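Glycosylation Associate Protein 2 (PDB 6OYC) probably acts with its Gap1 and Gap3 partners in the glycosylation and accessory Sec export of a streptococcal surface glycoprotein, perhaps through binding sugar. Local coordinates at residues E159-F170 against K243-L254; I178-E187 against L257-G265. One frame throughout, in Å; residues are numbered along the deposited sequence.

Interaction 1: residues E159-F170 against K243-L254; sequences ELEGQFGENYSF and KLFAKGKGIVKL
Phe-164 lies across the corner where both segments turn: its CB meets Ala-246 CB at 3.7 Å, its ring edge faces Gly-250 O in plane, and CZ reaches Val-252 CG2. The small Ala-246 suits a place against the root of so broad a side chain. Backbone bonds carry the pairing round the bend, from Leu-160 N to Val-252 O (2.8 Å) through Phe-164 N to Gly-248 O and on to Ser-169 N with Ala-246 O. The result is two antiparallel sheets of a beta-sandwich-like domain, joined where strands 157-165 and 168-180 run beside 251-262 and 238-247. Gly-162, Gly-248 and Gly-250 take backbone angles that glycine readily adopts. Past the corner, the edge of Phe-170 points at the face of Phe-245 in a T-shaped stack, planes at 70°. Lys-247 CE sits over one face of Tyr-168, 4.1 Å from the ring centroid; a chi1 of 62° starts the extended chain toward that ring. On the other arm, Glu-159 runs alongside Lys-253 with a long salt bridge, OE2 to NZ 3.8 Å, while the lysine's stronger ion pair is with Glu-195. Behind Phe-164 stand Phe-146 and Leu-171.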
loop_
_atom_site.group_PDB
_atom_site.type_symbol
_atom_site.label_atom_id
_atom_site.label_comp_id
_atom_site.label_asym_id
_atom_site.label_seq_id
_atom_site.Cartn_x
_atom_site.Cartn_y
_atom_site.Cartn_z
ATOM N N GLU B 159 -14.077 13.243 -18.201
ATOM C CA GLU B 159 -14.928 12.463 -19.083
ATOM C C GLU B 159 -14.923 13.126 -20.454
ATOM O O GLU B 159 -15.279 14.305 -20.577
ATOM C CB GLU B 159 -16.342 12.392 -18.507
ATOM C CG GLU B 159 -17.207 11.285 -19.035
ATOM C CD GLU B 159 -18.552 11.255 -18.342
ATOM O OE1 GLU B 159 -18.787 12.123 -17.464
ATOM O OE2 GLU B 159 -19.367 10.372 -18.681
ATOM N N LEU B 160 -14.515 12.373 -21.471
ATOM C CA LEU B 160 -14.484 12.833 -22.848
ATOM C C LEU B 160 -15.382 11.939 -23.679
ATOM O O LEU B 160 -15.292 10.711 -23.586
ATOM C CB LEU B 160 -13.066 12.810 -23.407
ATOM C CG LEU B 160 -12.113 13.622 -22.533
ATOM C CD1 LEU B 160 -10.698 13.062 -22.548
ATOM C CD2 LEU B 160 -12.141 15.065 -22.999
ATOM N N GLU B 161 -16.232 12.554 -24.500
ATOM C CA GLU B 161 -17.141 11.795 -25.350
ATOM C C GLU B 161 -17.202 12.395 -26.748
ATOM O O GLU B 161 -17.362 13.611 -26.895
ATOM C CB GLU B 161 -18.539 11.751 -24.727
ATOM C CG GLU B 161 -19.558 11.011 -25.562
ATOM C CD GLU B 161 -20.873 10.829 -24.826
ATOM O OE1 GLU B 161 -21.066 11.468 -23.763
ATOM O OE2 GLU B 161 -21.709 10.038 -25.310
ATOM N N GLY B 162 -17.085 11.540 -27.762
ATOM C CA GLY B 162 -17.258 11.974 -29.147
ATOM C C GLY B 162 -16.509 11.064 -30.113
ATOM O O GLY B 162 -16.371 9.862 -29.876
ATOM N N GLN B 163 -16.055 11.668 -31.204
ATOM C CA GLN B 163 -15.257 10.983 -32.211
ATOM C C GLN B 163 -13.802 11.388 -32.076
ATOM O O GLN B 163 -13.482 12.581 -32.116
ATOM C CB GLN B 163 -15.768 11.301 -33.609
ATOM C CG GLN B 163 -17.290 11.162 -33.714
ATOM C CD GLN B 163 -17.723 9.977 -34.558
ATOM O OE1 GLN B 163 -17.022 8.968 -34.632
ATOM N NE2 GLN B 163 -18.888 10.091 -35.196
ATOM N N PHE B 164 -12.920 10.395 -31.966
ATOM C CA PHE B 164 -11.512 10.629 -31.684
ATOM C C PHE B 164 -10.602 10.414 -32.881
ATOM O O PHE B 164 -9.441 10.815 -32.820
ATOM C CB PHE B 164 -11.074 9.747 -30.504
ATOM C CG PHE B 164 -11.821 10.063 -29.243
ATOM C CD1 PHE B 164 -11.390 11.085 -28.404
ATOM C CD2 PHE B 164 -13.012 9.412 -28.945
ATOM C CE1 PHE B 164 -12.111 11.414 -27.265
ATOM C CE2 PHE B 164 -13.735 9.744 -27.816
ATOM C CZ PHE B 164 -13.288 10.745 -26.969
ATOM N N GLY B 165 -11.107 9.854 -33.977
ATOM C CA GLY B 165 -10.332 9.734 -35.202
ATOM C C GLY B 165 -10.420 8.331 -35.762
ATOM O O GLY B 165 -10.743 7.382 -35.046
ATOM N N GLU B 166 -10.120 8.196 -37.051
ATOM C CA GLU B 166 -10.091 6.886 -37.683
ATOM C C GLU B 166 -8.820 6.105 -37.344
ATOM O O GLU B 166 -8.854 4.867 -37.285
ATOM C CB GLU B 166 -10.250 7.065 -39.193
ATOM C CG GLU B 166 -11.379 8.042 -39.553
ATOM C CD GLU B 166 -10.889 9.481 -39.809
ATOM O OE1 GLU B 166 -10.907 9.931 -40.977
ATOM O OE2 GLU B 166 -10.484 10.171 -38.852
ATOM N N ASN B 167 -7.706 6.799 -37.131
ATOM C CA ASN B 167 -6.471 6.244 -36.593
ATOM C C ASN B 167 -6.166 6.924 -35.266
ATOM O O ASN B 167 -6.785 7.927 -34.899
ATOM C CB ASN B 167 -5.298 6.437 -37.557
ATOM C CG ASN B 167 -5.603 5.915 -38.958
ATOM O OD1 ASN B 167 -5.740 4.716 -39.166
ATOM N ND2 ASN B 167 -5.714 6.821 -39.922
ATOM N N TYR B 168 -5.198 6.376 -34.541
ATOM C CA TYR B 168 -4.813 6.985 -33.280
ATOM C C TYR B 168 -4.507 8.458 -33.497
ATOM O O TYR B 168 -3.749 8.822 -34.400
ATOM C CB TYR B 168 -3.611 6.254 -32.682
ATOM C CG TYR B 168 -3.990 5.010 -31.888
ATOM C CD1 TYR B 168 -4.757 5.095 -30.720
ATOM C CD2 TYR B 168 -3.563 3.752 -32.299
ATOM C CE1 TYR B 168 -5.089 3.948 -29.995
ATOM C CE2 TYR B 168 -3.880 2.624 -31.598
ATOM C CZ TYR B 168 -4.642 2.716 -30.456
ATOM O OH TYR B 168 -4.939 1.554 -29.806
ATOM N N SER B 169 -5.143 9.308 -32.694
ATOM C CA SER B 169 -5.051 10.753 -32.861
ATOM C C SER B 169 -4.799 11.403 -31.518
ATOM O O SER B 169 -5.468 11.070 -30.531
ATOM C CB SER B 169 -6.330 11.345 -33.449
ATOM O OG SER B 169 -6.535 10.839 -34.740
ATOM N N PHE B 170 -3.861 12.353 -31.501
ATOM C CA PHE B 170 -3.525 13.048 -30.268
ATOM C C PHE B 170 -4.783 13.608 -29.628
ATOM O O PHE B 170 -5.578 14.288 -30.278
ATOM C CB PHE B 170 -2.519 14.173 -30.533
ATOM C CG PHE B 170 -2.214 15.006 -29.313
ATOM C CD1 PHE B 170 -1.525 14.458 -28.238
ATOM C CD2 PHE B 170 -2.623 16.334 -29.236
ATOM C CE1 PHE B 170 -1.227 15.217 -27.107
ATOM C CE2 PHE B 170 -2.327 17.109 -28.109
ATOM C CZ PHE B 170 -1.631 16.540 -27.040
ATOM N N LYS B 243 1.737 11.601 -23.169
ATOM C CA LYS B 243 0.717 11.969 -24.146
ATOM C C LYS B 243 -0.272 10.817 -24.310
ATOM O O LYS B 243 0.105 9.647 -24.236
ATOM C CB LYS B 243 1.338 12.298 -25.522
ATOM C CG LYS B 243 2.347 13.436 -25.506
ATOM C CD LYS B 243 3.483 13.217 -26.506
ATOM C CE LYS B 243 4.680 12.501 -25.868
ATOM N NZ LYS B 243 5.925 12.713 -26.689
ATOM N N LEU B 244 -1.536 11.140 -24.546
ATOM C CA LEU B 244 -2.551 10.125 -24.805
ATOM C C LEU B 244 -3.131 10.336 -26.204
ATOM O O LEU B 244 -3.443 11.464 -26.588
ATOM C CB LEU B 244 -3.647 10.158 -23.734
ATOM C CG LEU B 244 -4.808 9.151 -23.812
ATOM C CD1 LEU B 244 -5.428 8.963 -22.477
ATOM C CD2 LEU B 244 -5.884 9.672 -24.708
ATOM N N PHE B 245 -3.220 9.254 -26.971
ATOM C CA PHE B 245 -3.862 9.213 -28.277
ATOM C C PHE B 245 -5.109 8.338 -28.188
ATOM O O PHE B 245 -5.208 7.456 -27.328
ATOM C CB PHE B 245 -2.929 8.643 -29.356
ATOM C CG PHE B 245 -1.721 9.490 -29.632
ATOM C CD1 PHE B 245 -0.698 9.592 -28.714
ATOM C CD2 PHE B 245 -1.590 10.159 -30.834
ATOM C CE1 PHE B 245 0.415 10.384 -28.983
ATOM C CE2 PHE B 245 -0.476 10.939 -31.102
ATOM C CZ PHE B 245 0.519 11.049 -30.173
ATOM N N ALA B 246 -6.059 8.594 -29.084
ATOM C CA ALA B 246 -7.311 7.860 -29.116
ATOM C C ALA B 246 -7.788 7.733 -30.555
ATOM O O ALA B 246 -7.360 8.469 -31.450
ATOM C CB ALA B 246 -8.400 8.538 -28.277
ATOM N N LYS B 247 -8.687 6.778 -30.756
ATOM C CA LYS B 247 -9.371 6.593 -32.023
ATOM C C LYS B 247 -10.713 5.919 -31.759
ATOM O O LYS B 247 -10.901 5.229 -30.749
ATOM C CB LYS B 247 -8.532 5.768 -33.003
ATOM C CG LYS B 247 -8.214 4.360 -32.545
ATOM C CD LYS B 247 -7.568 3.606 -33.691
ATOM C CE LYS B 247 -7.306 2.159 -33.365
ATOM N NZ LYS B 247 -6.906 1.450 -34.623
ATOM N N GLY B 248 -11.648 6.130 -32.684
ATOM C CA GLY B 248 -12.974 5.567 -32.555
ATOM C C GLY B 248 -13.967 6.543 -31.951
ATOM O O GLY B 248 -13.798 7.761 -31.984
ATOM N N LYS B 249 -15.024 5.984 -31.382
ATOM C CA LYS B 249 -16.137 6.770 -30.887
ATOM C C LYS B 249 -16.644 6.176 -29.582
ATOM O O LYS B 249 -16.748 4.954 -29.444
ATOM C CB LYS B 249 -17.250 6.831 -31.938
ATOM C CG LYS B 249 -18.671 6.961 -31.370
ATOM C CD LYS B 249 -19.149 8.417 -31.307
ATOM C CE LYS B 249 -20.489 8.602 -30.534
ATOM N NZ LYS B 249 -20.426 8.527 -29.044
ATOM N N GLY B 250 -16.952 7.037 -28.636
ATOM C CA GLY B 250 -17.503 6.629 -27.373
ATOM C C GLY B 250 -17.044 7.573 -26.268
ATOM O O GLY B 250 -16.952 8.785 -26.471
ATOM N N ILE B 251 -16.760 6.988 -25.105
ATOM C CA ILE B 251 -16.504 7.744 -23.886
ATOM C C ILE B 251 -15.226 7.236 -23.244
ATOM O O ILE B 251 -15.039 6.025 -23.100
ATOM C CB ILE B 251 -17.665 7.630 -22.882
ATOM C CG1 ILE B 251 -18.952 8.170 -23.493
ATOM C CG2 ILE B 251 -17.322 8.386 -21.601
ATOM C CD1 ILE B 251 -20.128 8.094 -22.552
ATOM N N VAL B 252 -14.346 8.159 -22.877
ATOM C CA VAL B 252 -13.198 7.886 -22.021
ATOM C C VAL B 252 -13.438 8.621 -20.715
ATOM O O VAL B 252 -13.806 9.803 -20.733
ATOM C CB VAL B 252 -11.884 8.363 -22.669
ATOM C CG1 VAL B 252 -10.683 7.796 -21.932
ATOM C CG2 VAL B 252 -11.860 8.014 -24.151
ATOM N N LYS B 253 -13.265 7.923 -19.592
ATOM C CA LYS B 253 -13.246 8.531 -18.266
ATOM C C LYS B 253 -11.860 8.309 -17.698
ATOM O O LYS B 253 -11.456 7.165 -17.503
ATOM C CB LYS B 253 -14.290 7.925 -17.323
ATOM C CG LYS B 253 -15.736 8.135 -17.728
ATOM C CD LYS B 253 -16.646 8.071 -16.494
ATOM C CE LYS B 253 -18.139 8.099 -16.856
ATOM N NZ LYS B 253 -18.649 6.819 -17.438
ATOM N N LEU B 254 -11.143 9.389 -17.422
ATOM C CA LEU B 254 -9.801 9.323 -16.860
ATOM C C LEU B 254 -9.836 9.697 -15.388
ATOM O O LEU B 254 -10.466 10.689 -15.010
ATOM C CB LEU B 254 -8.858 10.261 -17.605
ATOM C CG LEU B 254 -8.726 9.915 -19.088
ATOM C CD1 LEU B 254 -8.037 11.035 -19.832
ATOM C CD2 LEU B 254 -7.961 8.605 -19.261
HETATM O O HOH W 1 -13.529 9.045 -34.743
#

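Interaction 2: residues I178-E187 against L257-G265; sequences IPFSSDFYNE and LHRRNGRGG
Glu-187 packs its aliphatic stem against Arg-260 and Gly-262; having no side chain, the glycine lets the stem lie directly against its CA, 3.7 Å from Glu-187 CG. The backbones close this tight part: Glu-187 N gives a bond to Arg-260 O, Arg-260 N returns one to Glu-187 O, and Gly-262 N donates to Tyr-185 O at 2.8 Å. Farther on, Gly-264 CA sits over the centre of the Tyr-185 ring, 3.5 Å from its centroid, an approach that the absence of a side chain allows. Phe-184 is held between Ser-181 OG over one face and Asn-261 CB over the other. The buried Ile-178 touches Arg-259 CD with its CG2 at 3.7 Å.

On the more open side, Pro-179 CD lies over one face of the Arg-259 guanidinium, which also bonds a glycerol. The carboxylate of Glu-187 is held by water instead. OE2 accepts from water 2 (3.0 Å) and water 3, which take the amides of Gly-264 and Arg-263, while water 5 links OE1 to Arg-260 NH1. The direct ion pairs of Arg-260 go to Glu-283 and Glu-308, and it meets Glu-187 through water 5. Overall, strand 185-195 pairs antiparallel with strand 251-262, and strand 178-180 packs over them, an arrangement typical of two sheets facing each other in a beta-sandwich.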
loop_
_atom_site.group_PDB
_atom_site.type_symbol
_atom_site.label_atom_id
_atom_site.label_comp_id
_atom_site.label_asym_id
_atom_site.label_seq_id
_atom_site.Cartn_x
_atom_site.Cartn_y
_atom_site.Cartn_z
ATOM N N ILE B 178 7.345 13.633 -14.975
ATOM C CA ILE B 178 7.416 12.648 -13.904
ATOM C C ILE B 178 8.877 12.266 -13.719
ATOM O O ILE B 178 9.496 11.760 -14.666
ATOM C CB ILE B 178 6.577 11.412 -14.233
ATOM C CG1 ILE B 178 5.132 11.815 -14.500
ATOM C CG2 ILE B 178 6.642 10.422 -13.097
ATOM C CD1 ILE B 178 4.266 10.661 -14.939
ATOM N N PRO B 179 9.460 12.477 -12.540
ATOM C CA PRO B 179 10.842 12.049 -12.302
ATOM C C PRO B 179 11.017 10.569 -12.612
ATOM O O PRO B 179 10.228 9.730 -12.189
ATOM C CB PRO B 179 11.049 12.329 -10.806
ATOM C CG PRO B 179 9.979 13.339 -10.448
ATOM C CD PRO B 179 8.811 12.990 -11.322
ATOM N N PHE B 180 12.051 10.259 -13.370
ATOM C CA PHE B 180 12.347 8.899 -13.778
ATOM C C PHE B 180 13.715 8.532 -13.230
ATOM O O PHE B 180 14.710 9.183 -13.552
ATOM C CB PHE B 180 12.321 8.778 -15.304
ATOM C CG PHE B 180 12.536 7.384 -15.810
ATOM C CD1 PHE B 180 13.818 6.865 -15.927
ATOM C CD2 PHE B 180 11.453 6.599 -16.180
ATOM C CE1 PHE B 180 14.019 5.589 -16.397
ATOM C CE2 PHE B 180 11.645 5.324 -16.662
ATOM C CZ PHE B 180 12.930 4.816 -16.774
ATOM N N SER B 181 13.762 7.491 -12.416
ATOM C CA SER B 181 14.997 7.083 -11.777
ATOM C C SER B 181 15.684 5.989 -12.581
ATOM O O SER B 181 15.041 5.143 -13.212
ATOM C CB SER B 181 14.714 6.585 -10.358
ATOM O OG SER B 181 15.863 5.975 -9.778
ATOM N N SER B 182 17.007 6.009 -12.552
ATOM C CA SER B 182 17.774 4.915 -13.116
ATOM C C SER B 182 18.050 3.810 -12.097
ATOM O O SER B 182 18.583 2.761 -12.472
ATOM C CB SER B 182 19.094 5.442 -13.686
ATOM O OG SER B 182 19.711 6.307 -12.751
ATOM N N ASP B 183 17.667 3.998 -10.832
ATOM C CA ASP B 183 18.054 3.070 -9.769
ATOM C C ASP B 183 16.960 2.101 -9.339
ATOM O O ASP B 183 17.279 1.105 -8.683
ATOM C CB ASP B 183 18.541 3.843 -8.552
ATOM C CG ASP B 183 19.768 4.657 -8.861
ATOM O OD1 ASP B 183 20.705 4.138 -9.508
ATOM O OD2 ASP B 183 19.783 5.823 -8.479
ATOM N N PHE B 184 15.694 2.350 -9.690
ATOM C CA PHE B 184 14.616 1.414 -9.403
ATOM C C PHE B 184 13.632 1.415 -10.566
ATOM O O PHE B 184 13.781 2.166 -11.533
ATOM C CB PHE B 184 13.913 1.739 -8.074
ATOM C CG PHE B 184 13.681 3.212 -7.828
ATOM C CD1 PHE B 184 12.654 3.888 -8.469
ATOM C CD2 PHE B 184 14.482 3.916 -6.935
ATOM C CE1 PHE B 184 12.428 5.254 -8.226
ATOM C CE2 PHE B 184 14.270 5.257 -6.696
ATOM C CZ PHE B 184 13.238 5.931 -7.343
ATOM N N TYR B 185 12.630 0.543 -10.482
ATOM C CA TYR B 185 11.565 0.534 -11.471
ATOM C C TYR B 185 10.693 1.765 -11.293
ATOM O O TYR B 185 10.492 2.256 -10.174
ATOM C CB TYR B 185 10.716 -0.727 -11.342
ATOM C CG TYR B 185 11.481 -1.979 -11.630
ATOM C CD1 TYR B 185 12.207 -2.625 -10.626
ATOM C CD2 TYR B 185 11.516 -2.502 -12.914
ATOM C CE1 TYR B 185 12.935 -3.778 -10.899
ATOM C CE2 TYR B 185 12.242 -3.641 -13.204
ATOM C CZ TYR B 185 12.947 -4.278 -12.190
ATOM O OH TYR B 185 13.646 -5.424 -12.480
ATOM N N ASN B 186 10.190 2.277 -12.411
ATOM C CA ASN B 186 9.293 3.424 -12.411
ATOM C C ASN B 186 7.916 2.912 -12.781
ATOM O O ASN B 186 7.686 2.503 -13.924
ATOM C CB ASN B 186 9.770 4.503 -13.375
ATOM C CG ASN B 186 11.141 5.019 -13.009
ATOM O OD1 ASN B 186 11.270 5.950 -12.219
ATOM N ND2 ASN B 186 12.181 4.384 -13.553
ATOM N N GLU B 187 7.016 2.914 -11.804
ATOM C CA GLU B 187 5.684 2.392 -11.982
ATOM C C GLU B 187 4.743 3.501 -12.408
ATOM O O GLU B 187 4.786 4.609 -11.876
ATOM C CB GLU B 187 5.183 1.749 -10.685
ATOM C CG GLU B 187 5.709 0.360 -10.463
ATOM C CD GLU B 187 5.122 -0.333 -9.221
ATOM O OE1 GLU B 187 4.460 0.329 -8.387
ATOM O OE2 GLU B 187 5.332 -1.557 -9.087
ATOM N N LEU B 257 -3.537 9.555 -12.587
ATOM C CA LEU B 257 -2.399 8.782 -13.068
ATOM C C LEU B 257 -1.427 8.632 -11.902
ATOM O O LEU B 257 -0.859 9.624 -11.430
ATOM C CB LEU B 257 -1.739 9.468 -14.269
ATOM C CG LEU B 257 -0.325 9.006 -14.624
ATOM C CD1 LEU B 257 -0.361 7.550 -15.087
ATOM C CD2 LEU B 257 0.296 9.896 -15.712
ATOM N N HIS B 258 -1.245 7.397 -11.432
ATOM C CA HIS B 258 -0.344 7.096 -10.326
ATOM C C HIS B 258 1.053 6.849 -10.850
ATOM O O HIS B 258 1.233 6.158 -11.859
ATOM C CB HIS B 258 -0.790 5.849 -9.560
ATOM C CG HIS B 258 -2.168 5.939 -8.999
ATOM N ND1 HIS B 258 -2.410 6.280 -7.687
ATOM C CD2 HIS B 258 -3.378 5.707 -9.559
ATOM C CE1 HIS B 258 -3.712 6.263 -7.465
ATOM N NE2 HIS B 258 -4.322 5.913 -8.582
ATOM N N ARG B 259 2.047 7.341 -10.112
ATOM C CA ARG B 259 3.433 6.966 -10.364
ATOM C C ARG B 259 4.097 6.575 -9.052
ATOM O O ARG B 259 3.916 7.250 -8.036
ATOM C CB ARG B 259 4.197 8.103 -11.053
ATOM C CG ARG B 259 4.379 9.367 -10.217
ATOM C CD ARG B 259 5.787 9.384 -9.691
ATOM N NE ARG B 259 6.137 10.674 -9.129
ATOM C CZ ARG B 259 7.219 10.892 -8.389
ATOM N NH1 ARG B 259 8.060 9.894 -8.123
ATOM N NH2 ARG B 259 7.463 12.101 -7.923
ATOM N N ARG B 260 4.858 5.477 -9.068
ATOM C CA ARG B 260 5.369 4.857 -7.847
ATOM C C ARG B 260 6.807 4.395 -8.032
ATOM O O ARG B 260 7.217 3.996 -9.131
ATOM C CB ARG B 260 4.498 3.648 -7.423
ATOM C CG ARG B 260 3.082 4.037 -7.021
ATOM C CD ARG B 260 2.099 2.854 -6.982
ATOM N NE ARG B 260 0.735 3.345 -6.787
ATOM C CZ ARG B 260 -0.342 2.777 -7.312
ATOM N NH1 ARG B 260 -0.217 1.680 -8.049
ATOM N NH2 ARG B 260 -1.543 3.290 -7.082
ATOM N N ASN B 261 7.575 4.439 -6.941
ATOM C CA ASN B 261 8.836 3.702 -6.903
ATOM C C ASN B 261 8.503 2.211 -6.897
ATOM O O ASN B 261 7.834 1.725 -5.978
ATOM C CB ASN B 261 9.661 4.068 -5.672
ATOM C CG ASN B 261 10.121 5.536 -5.650
ATOM O OD1 ASN B 261 9.844 6.329 -6.567
ATOM N ND2 ASN B 261 10.819 5.900 -4.578
ATOM N N GLY B 262 8.942 1.496 -7.931
ATOM C CA GLY B 262 8.542 0.116 -8.133
ATOM C C GLY B 262 9.663 -0.881 -7.902
ATOM O O GLY B 262 10.850 -0.547 -7.965
ATOM N N ARG B 263 9.291 -2.130 -7.654
ATOM C CA ARG B 263 10.259 -3.168 -7.337
ATOM C C ARG B 263 10.261 -4.291 -8.363
ATOM O O ARG B 263 10.903 -5.322 -8.140
ATOM C CB ARG B 263 9.985 -3.704 -5.927
ATOM C CG ARG B 263 10.068 -2.598 -4.867
ATOM C CD ARG B 263 9.830 -3.138 -3.462
ATOM N NE ARG B 263 9.857 -2.065 -2.473
ATOM C CZ ARG B 263 10.949 -1.649 -1.836
ATOM N NH1 ARG B 263 12.139 -2.217 -2.067
ATOM N NH2 ARG B 263 10.846 -0.653 -0.966
ATOM N N GLY B 264 9.557 -4.117 -9.483
ATOM C CA GLY B 264 9.606 -5.094 -10.546
ATOM C C GLY B 264 9.072 -6.457 -10.187
ATOM O O GLY B 264 9.425 -7.437 -10.847
ATOM N N GLY B 265 8.240 -6.557 -9.152
ATOM C CA GLY B 265 7.744 -7.851 -8.692
ATOM C C GLY B 265 8.086 -8.205 -7.254
ATOM O O GLY B 265 7.478 -9.127 -6.705
HETATM O O HOH W 2 7.783 -2.287 -10.667
HETATM O O HOH W 3 6.613 -2.747 -7.206
HETATM O O HOH W 4 5.710 0.042 -5.716
HETATM O O HOH W 5 1.981 -0.338 -7.622
#

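How the interactions relate
Interactions 1 and 2 have centres about 27 Å apart and use the same two long strands, 168-180 and 251-262. Residues 159-170 and 178-187 follow one another in the chain, as do 243-254 and 257-265. Interaction 1 lies at the outer corner, its centre about 31 Å from the centre of the chain; interaction 2 lies farther in, at about 15 Å. In both, strand 251-262 pairs within one sheet, with 157-165 in the first and 185-195 in the second. Interaction 1 also pairs 168-180 with 238-247 in the other sheet, and the end of 168-180 faces 251-262 in interaction 2. Glycerol, probably from the crystallisation liquor, bonds to Arg-259 and Asn-261 there; no natural ligand can be inferred.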